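SsDNA binding protein (PDB 4PSN) binds single-stranded DNA, which it entraps in a system of tunnels running between its subunits. Local coordinates at the interface of chains A and B and the interface of chains A and C. Sequence-based numbering; all coordinates share one arbitrary frame. Chains: chain A/B/C, ssDNA binding protein.

Contact 1: the interface of chains A and B. Residues chain A 57, 61-62, 90, 92; chain B 103, 106-107, 110.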
# COMPACT_ATOMS: atom_id res chain seq x y z
N LEU A 57 1.58 -24.29 -10.71
CA LEU A 57 2.77 -24.27 -9.86
C LEU A 57 2.44 -24.25 -8.36
O LEU A 57 2.89 -25.12 -7.61
CB LEU A 57 3.68 -23.10 -10.23
CG LEU A 57 4.88 -22.93 -9.28
CD1 LEU A 57 5.81 -24.14 -9.37
CD2 LEU A 57 5.62 -21.64 -9.57
N LYS A 61 2.36 -28.20 -7.74
CA LYS A 61 3.76 -28.53 -7.47
C LYS A 61 4.25 -28.10 -6.08
O LYS A 61 5.05 -28.80 -5.46
CB LYS A 61 4.66 -27.97 -8.57
CG LYS A 61 4.17 -28.28 -9.98
CD LYS A 61 5.08 -29.24 -10.73
CE LYS A 61 5.21 -30.58 -10.02
NZ LYS A 61 5.87 -31.63 -10.86
N LEU A 62 3.78 -26.96 -5.58
CA LEU A 62 4.25 -26.45 -4.30
C LEU A 62 3.25 -26.72 -3.18
O LEU A 62 3.54 -26.46 -2.02
CB LEU A 62 4.56 -24.96 -4.38
CG LEU A 62 5.69 -24.55 -5.33
CD1 LEU A 62 5.75 -23.04 -5.47
CD2 LEU A 62 7.03 -25.09 -4.84
N LEU A 90 11.35 -16.29 -13.39
CA LEU A 90 10.27 -16.55 -12.45
C LEU A 90 10.82 -16.89 -11.06
O LEU A 90 11.54 -17.87 -10.91
CB LEU A 90 9.38 -17.68 -12.96
CG LEU A 90 8.32 -18.13 -11.96
CD1 LEU A 90 7.33 -17.00 -11.67
CD2 LEU A 90 7.59 -19.38 -12.46
N VAL A 92 9.49 -17.49 -7.00
CA VAL A 92 8.36 -17.64 -6.10
C VAL A 92 8.90 -17.85 -4.70
O VAL A 92 9.85 -18.61 -4.51
CB VAL A 92 7.51 -18.85 -6.48
CG1 VAL A 92 6.46 -19.09 -5.41
CG2 VAL A 92 6.85 -18.65 -7.86
N ILE B 103 12.21 -24.80 -2.68
CA ILE B 103 11.34 -24.24 -3.72
C ILE B 103 11.99 -24.15 -5.09
O ILE B 103 11.38 -24.54 -6.08
CB ILE B 103 10.88 -22.80 -3.38
CG1 ILE B 103 10.15 -22.75 -2.05
CG2 ILE B 103 9.98 -22.26 -4.50
CD1 ILE B 103 8.85 -23.51 -2.07
N ILE B 106 11.96 -26.97 -7.85
CA ILE B 106 10.62 -27.16 -8.39
C ILE B 106 10.24 -26.05 -9.38
O ILE B 106 9.72 -26.32 -10.46
CB ILE B 106 9.56 -27.21 -7.28
CG1 ILE B 106 9.85 -28.39 -6.34
CG2 ILE B 106 8.16 -27.30 -7.87
CD1 ILE B 106 9.08 -28.36 -5.03
N VAL B 107 10.50 -24.80 -9.00
CA VAL B 107 10.17 -23.66 -9.85
C VAL B 107 10.95 -23.71 -11.15
O VAL B 107 10.39 -23.52 -12.22
CB VAL B 107 10.42 -22.32 -9.14
CG1 VAL B 107 10.20 -21.17 -10.11
CG2 VAL B 107 9.49 -22.17 -7.94
N PHE B 110 9.62 -26.46 -13.47
CA PHE B 110 8.29 -26.12 -13.93
C PHE B 110 8.30 -25.02 -14.99
O PHE B 110 7.49 -25.04 -15.92
CB PHE B 110 7.44 -25.68 -12.75
CG PHE B 110 6.10 -25.14 -13.14
CD1 PHE B 110 5.03 -25.98 -13.35
CD2 PHE B 110 5.92 -23.77 -13.30
CE1 PHE B 110 3.80 -25.48 -13.71
CE2 PHE B 110 4.69 -23.26 -13.67
CZ PHE B 110 3.62 -24.11 -13.88

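Contact 2: the interface of chains A and B. Residues chain A 15, 18-19, 22-23; chain B 171, 204-207.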
# COMPACT_ATOMS: atom_id res chain seq x y z
N ALA A 15 -4.69 -17.04 -1.71
CA ALA A 15 -6.01 -16.97 -2.34
C ALA A 15 -6.20 -15.70 -3.15
O ALA A 15 -7.11 -15.61 -3.97
CB ALA A 15 -7.14 -17.09 -1.30
N ALA A 18 -3.96 -13.96 -7.82
CA ALA A 18 -4.34 -13.69 -9.21
C ALA A 18 -4.81 -12.27 -9.44
O ALA A 18 -4.44 -11.61 -10.42
CB ALA A 18 -5.41 -14.69 -9.68
N ASP A 19 -5.65 -11.78 -8.53
CA ASP A 19 -6.04 -10.38 -8.59
C ASP A 19 -4.87 -9.43 -8.35
O ASP A 19 -4.83 -8.35 -8.94
CB ASP A 19 -7.21 -10.09 -7.65
CG ASP A 19 -8.53 -10.66 -8.18
OD1 ASP A 19 -8.52 -11.21 -9.30
OD2 ASP A 19 -9.57 -10.54 -7.50
N ARG A 22 -2.97 -9.33 -11.68
CA ARG A 22 -3.72 -8.58 -12.68
C ARG A 22 -3.62 -7.08 -12.40
O ARG A 22 -3.31 -6.29 -13.29
CB ARG A 22 -5.19 -9.01 -12.69
CG ARG A 22 -6.03 -8.47 -13.85
CD ARG A 22 -7.46 -9.01 -13.75
NE ARG A 22 -8.18 -8.94 -15.02
CZ ARG A 22 -8.93 -7.91 -15.38
NH1 ARG A 22 -9.05 -6.89 -14.55
NH2 ARG A 22 -9.55 -7.89 -16.55
N ARG A 23 -3.83 -6.70 -11.15
CA ARG A 23 -3.80 -5.28 -10.79
C ARG A 23 -2.42 -4.67 -11.01
O ARG A 23 -2.31 -3.53 -11.47
CB ARG A 23 -4.28 -5.07 -9.35
CG ARG A 23 -5.80 -5.23 -9.22
CD ARG A 23 -6.26 -5.52 -7.79
NE ARG A 23 -7.72 -5.58 -7.72
CZ ARG A 23 -8.42 -5.87 -6.62
NH1 ARG A 23 -7.79 -6.15 -5.49
NH2 ARG A 23 -9.74 -5.89 -6.66
N PRO B 171 -9.42 -16.86 -13.50
CA PRO B 171 -10.80 -16.38 -13.42
C PRO B 171 -11.33 -15.91 -14.77
O PRO B 171 -10.79 -14.97 -15.35
CB PRO B 171 -10.70 -15.19 -12.46
CG PRO B 171 -9.35 -15.39 -11.73
CD PRO B 171 -8.48 -15.98 -12.78
N VAL B 204 -11.01 -11.88 -16.07
CA VAL B 204 -11.52 -10.89 -15.14
C VAL B 204 -10.88 -11.09 -13.77
O VAL B 204 -10.05 -11.98 -13.59
CB VAL B 204 -13.03 -11.00 -15.01
CG1 VAL B 204 -13.68 -10.84 -16.38
CG2 VAL B 204 -13.43 -12.35 -14.37
N GLU B 205 -11.26 -10.25 -12.82
CA GLU B 205 -10.83 -10.42 -11.44
C GLU B 205 -11.55 -11.60 -10.82
O GLU B 205 -12.67 -11.94 -11.22
CB GLU B 205 -11.11 -9.17 -10.62
CG GLU B 205 -10.29 -7.96 -11.06
CD GLU B 205 -10.11 -6.92 -9.96
OE1 GLU B 205 -11.02 -6.77 -9.11
OE2 GLU B 205 -9.05 -6.26 -9.94
N LYS B 206 -10.91 -12.23 -9.84
CA LYS B 206 -11.49 -13.39 -9.19
C LYS B 206 -12.80 -12.98 -8.55
O LYS B 206 -13.79 -13.71 -8.62
CB LYS B 206 -10.53 -13.92 -8.12
CG LYS B 206 -10.95 -15.24 -7.50
CD LYS B 206 -10.09 -15.55 -6.28
CE LYS B 206 -9.84 -17.03 -6.14
NZ LYS B 206 -9.18 -17.56 -7.38
N ARG B 207 -12.82 -11.80 -7.95
CA ARG B 207 -14.00 -11.28 -7.27
C ARG B 207 -15.23 -11.27 -8.18
O ARG B 207 -16.32 -11.66 -7.76
CB ARG B 207 -13.71 -9.86 -6.75
CG ARG B 207 -12.38 -9.76 -5.99
CD ARG B 207 -12.17 -8.39 -5.35
NE ARG B 207 -10.99 -8.39 -4.48
CZ ARG B 207 -10.60 -7.36 -3.73
NH1 ARG B 207 -9.51 -7.47 -2.98
NH2 ARG B 207 -11.29 -6.24 -3.72
O HOH W 1 -7.66 -12.30 -11.87
O HOH W 2 -7.91 -5.61 -12.14

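Contact 3: the interface of chains A and C. Residues chain A 132, 134, 136, 152, 219; chain C 156, 176, 178.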
# COMPACT_ATOMS: atom_id res chain seq x y z
N THR A 132 38.40 5.00 20.17
CA THR A 132 38.50 5.60 18.85
C THR A 132 39.80 6.37 18.70
O THR A 132 40.55 6.50 19.66
CB THR A 132 37.36 6.61 18.63
OG1 THR A 132 37.55 7.72 19.52
CG2 THR A 132 35.99 5.95 18.91
N VAL A 134 40.24 9.50 18.64
CA VAL A 134 40.34 10.64 19.56
C VAL A 134 40.18 10.24 21.02
O VAL A 134 40.17 11.10 21.91
CB VAL A 134 39.33 11.77 19.22
CG1 VAL A 134 39.55 12.27 17.80
CG2 VAL A 134 37.90 11.29 19.42
N ASP A 136 37.57 8.29 22.40
CA ASP A 136 36.24 7.90 22.92
C ASP A 136 36.24 6.40 23.20
O ASP A 136 36.93 5.64 22.51
CB ASP A 136 35.11 8.17 21.93
CG ASP A 136 35.23 9.51 21.25
OD1 ASP A 136 34.87 10.53 21.86
OD2 ASP A 136 35.66 9.53 20.07
N ILE A 152 28.84 5.00 23.07
CA ILE A 152 30.13 5.63 22.97
C ILE A 152 30.19 6.70 24.04
O ILE A 152 29.22 7.44 24.24
CB ILE A 152 30.38 6.21 21.57
CG1 ILE A 152 31.71 6.97 21.53
CG2 ILE A 152 29.26 7.20 21.16
CD1 ILE A 152 32.13 7.31 20.10
N LEU A 219 33.72 3.09 14.28
CA LEU A 219 34.81 3.91 14.80
C LEU A 219 35.91 3.09 15.49
O LEU A 219 37.00 3.60 15.72
CB LEU A 219 34.29 4.96 15.78
CG LEU A 219 33.23 5.93 15.24
CD1 LEU A 219 32.72 6.80 16.35
CD2 LEU A 219 33.81 6.78 14.11
N LEU C 156 38.94 20.19 18.02
CA LEU C 156 39.87 19.38 18.77
C LEU C 156 41.12 20.24 18.97
O LEU C 156 41.03 21.35 19.46
CB LEU C 156 40.19 18.10 18.01
CG LEU C 156 38.95 17.26 17.66
CD1 LEU C 156 39.26 16.16 16.66
CD2 LEU C 156 38.30 16.70 18.93
N ARG C 176 30.40 11.33 11.35
CA ARG C 176 31.58 11.89 12.01
C ARG C 176 32.79 11.91 11.07
O ARG C 176 33.21 10.88 10.53
CB ARG C 176 31.92 11.14 13.30
CG ARG C 176 33.09 11.78 14.04
CD ARG C 176 33.71 10.89 15.12
NE ARG C 176 32.97 10.94 16.37
CZ ARG C 176 33.47 10.60 17.55
NH1 ARG C 176 32.71 10.68 18.63
NH2 ARG C 176 34.74 10.20 17.65
N ARG C 178 36.74 13.68 10.63
CA ARG C 178 37.79 14.46 11.27
C ARG C 178 38.56 15.23 10.23
O ARG C 178 38.98 14.67 9.23
CB ARG C 178 38.72 13.59 12.11
CG ARG C 178 39.84 14.37 12.78
CD ARG C 178 40.46 13.61 13.96
NE ARG C 178 40.79 12.23 13.60
CZ ARG C 178 41.98 11.83 13.15
NH1 ARG C 178 42.97 12.70 13.00
NH2 ARG C 178 42.17 10.55 12.85

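Contact 1: the interface of chains A and B
Both A:Leu57 and B:Phe110 hold CG anti to the backbone N (chi1 174° and 172°), and these two torsions swing the leucine and the ring against each other. The side chains cross obliquely. A:Leu57 CB sits over one face of the B:Phe110 ring, displaced toward its rim and 3.8 Å from the centroid, a CH-pi contact, while CD1 touches the CG and CD2 side of the ring. One turn on along helix 40-61, A:Lys61 turns its aliphatic part inward: its CB packs 3.6 Å from B:Ile106 CG2, and CG and CD brush past B:Phe110 CD1. The next residue, A:Leu62, pushes its CD2 branch between two isoleucines, 3.7 Å from B:Ile103 CD1 and 3.9 Å from B:Ile106 CD1. It crosses the first at about a right angle and slides antiparallel past the second. On the strand side, B:Val107 splits its branches: CG1 lies 3.9 Å from A:Leu90 CD2, and CG2 faces A:Val92 CB. An alanine in place of B:Phe110 removes the ring against which A:Leu57 packs, and would probably loosen the patch beside A:Lys61. No polar pair bridges this patch, so apolar fit does the work: helix 100-119 of chain B is laid against helix 40-61 and strand 90-97 of chain A, part of a two-fold interface that probably holds two subunits of this DNA-entrapping protein together.

Contact 2: the interface of chains A and B
A:Arg23, on helix 17-28, leaves its backbone with CG anti to the carbonyl carbon (chi1 -74°) and runs extended from CG to NE. CB only launches the chain; CG and CD then pass alongside the carboxylate oxygen OE2 of B:Glu205. A:Arg23 NE donates to B:Glu205 OE2 at 2.7 Å in a salt bridge. A:Arg23 NH2 donates to B:Glu205 OE1 at 2.9 Å, and both bonds are bent. The grip is thus side-on, one nitrogen to each oxygen, yet far from flat: guanidinium and carboxylate planes stand 58° apart, and both donors come from above the carboxylate plane. At the tip, A:Arg23 NH2 lies above one face of the poorly ordered B:Arg207 guanidinium, offset toward its rim, while B:Arg207 CZ sits at the edge of the A:Arg23 plane. Such like charges would presumably repel, with nearby carboxylates likely to offset them. One turn earlier, A:Asp19 addresses the start of helix 206-220. Its OD1 uses the syn lone pair to accept from B:Lys206 N at 2.7 Å, almost straight at 171°, so the carboxylate caps the helix N-terminus from the neighbouring subunit, where the helix end would probably stabilise its negative charge. Two waters bridge the neighbouring polar atoms: water 2 links A:Arg22 NH1 to B:Glu205 OE2, and water 1 sits 2.9 Å from A:Asp19 OD1 and 3.0 Å from the carbonyl oxygen B:Val204 O.

Contact 3: the interface of chains A and C
C:Arg176 lies on strand 172-180 and faces a loop of chain A in which A:Thr132 and A:Asp136 are extended, with A:Val134 turning the chain between them. The arginine places CG anti to the backbone N, bends at chi3 (-82°) and meets A:Asp136 tip to tip. C:Arg176 NH2 donates to A:Asp136 OD2 at 2.7 Å, nearly straight at 177°. The oxygen lies in the guanidinium plane, although the donor reaches it from above the carboxylate plane, the two planes being 65° apart. A second donor shares that oxygen: the hydroxyl A:Thr132 OG1 donates to A:Asp136 OD2, also at 2.7 Å. In turn A:Thr132 OG1 accepts from A:Asp136 N at 2.9 Å, so the threonine is well placed to hold the carboxylate's rotation. Apolar groups frame the charge. The methyl A:Leu219 CD1 sits over the centre of one guanidinium face, A:Ile152 CD1 abuts NH1 end on, and A:Val134 CG2 approaches NH2. Beside them A:Val134 CG1 meets C:Leu156 CD1 at 4.1 Å. This small patch, one part of a two-fold A–C interface, ties chain A to chain C through a buttressed salt bridge, repeated with the chains exchanged, and may help join subunits in the four-chain assembly.

Contacts 1 and 2 belong to one two-fold A–B interface, their C-alpha centres about 20 Å apart, yet share no residues: contact 1 matches helix 100-119 of chain B to helix 40-61 and strand 90-97, whereas contact 2 brings the start of B's helix 206-220 to helix 17-28. Chain B therefore meets chain A in at least two distinct patches, one apolar and one charged. The C-alpha centre of contact 3, made with a different partner, lies about 51 Å from that of contact 1 and about 57 Å from that of contact 2. Each subunit thus spans distinct interfaces that could link dimers into the deposited tetramer.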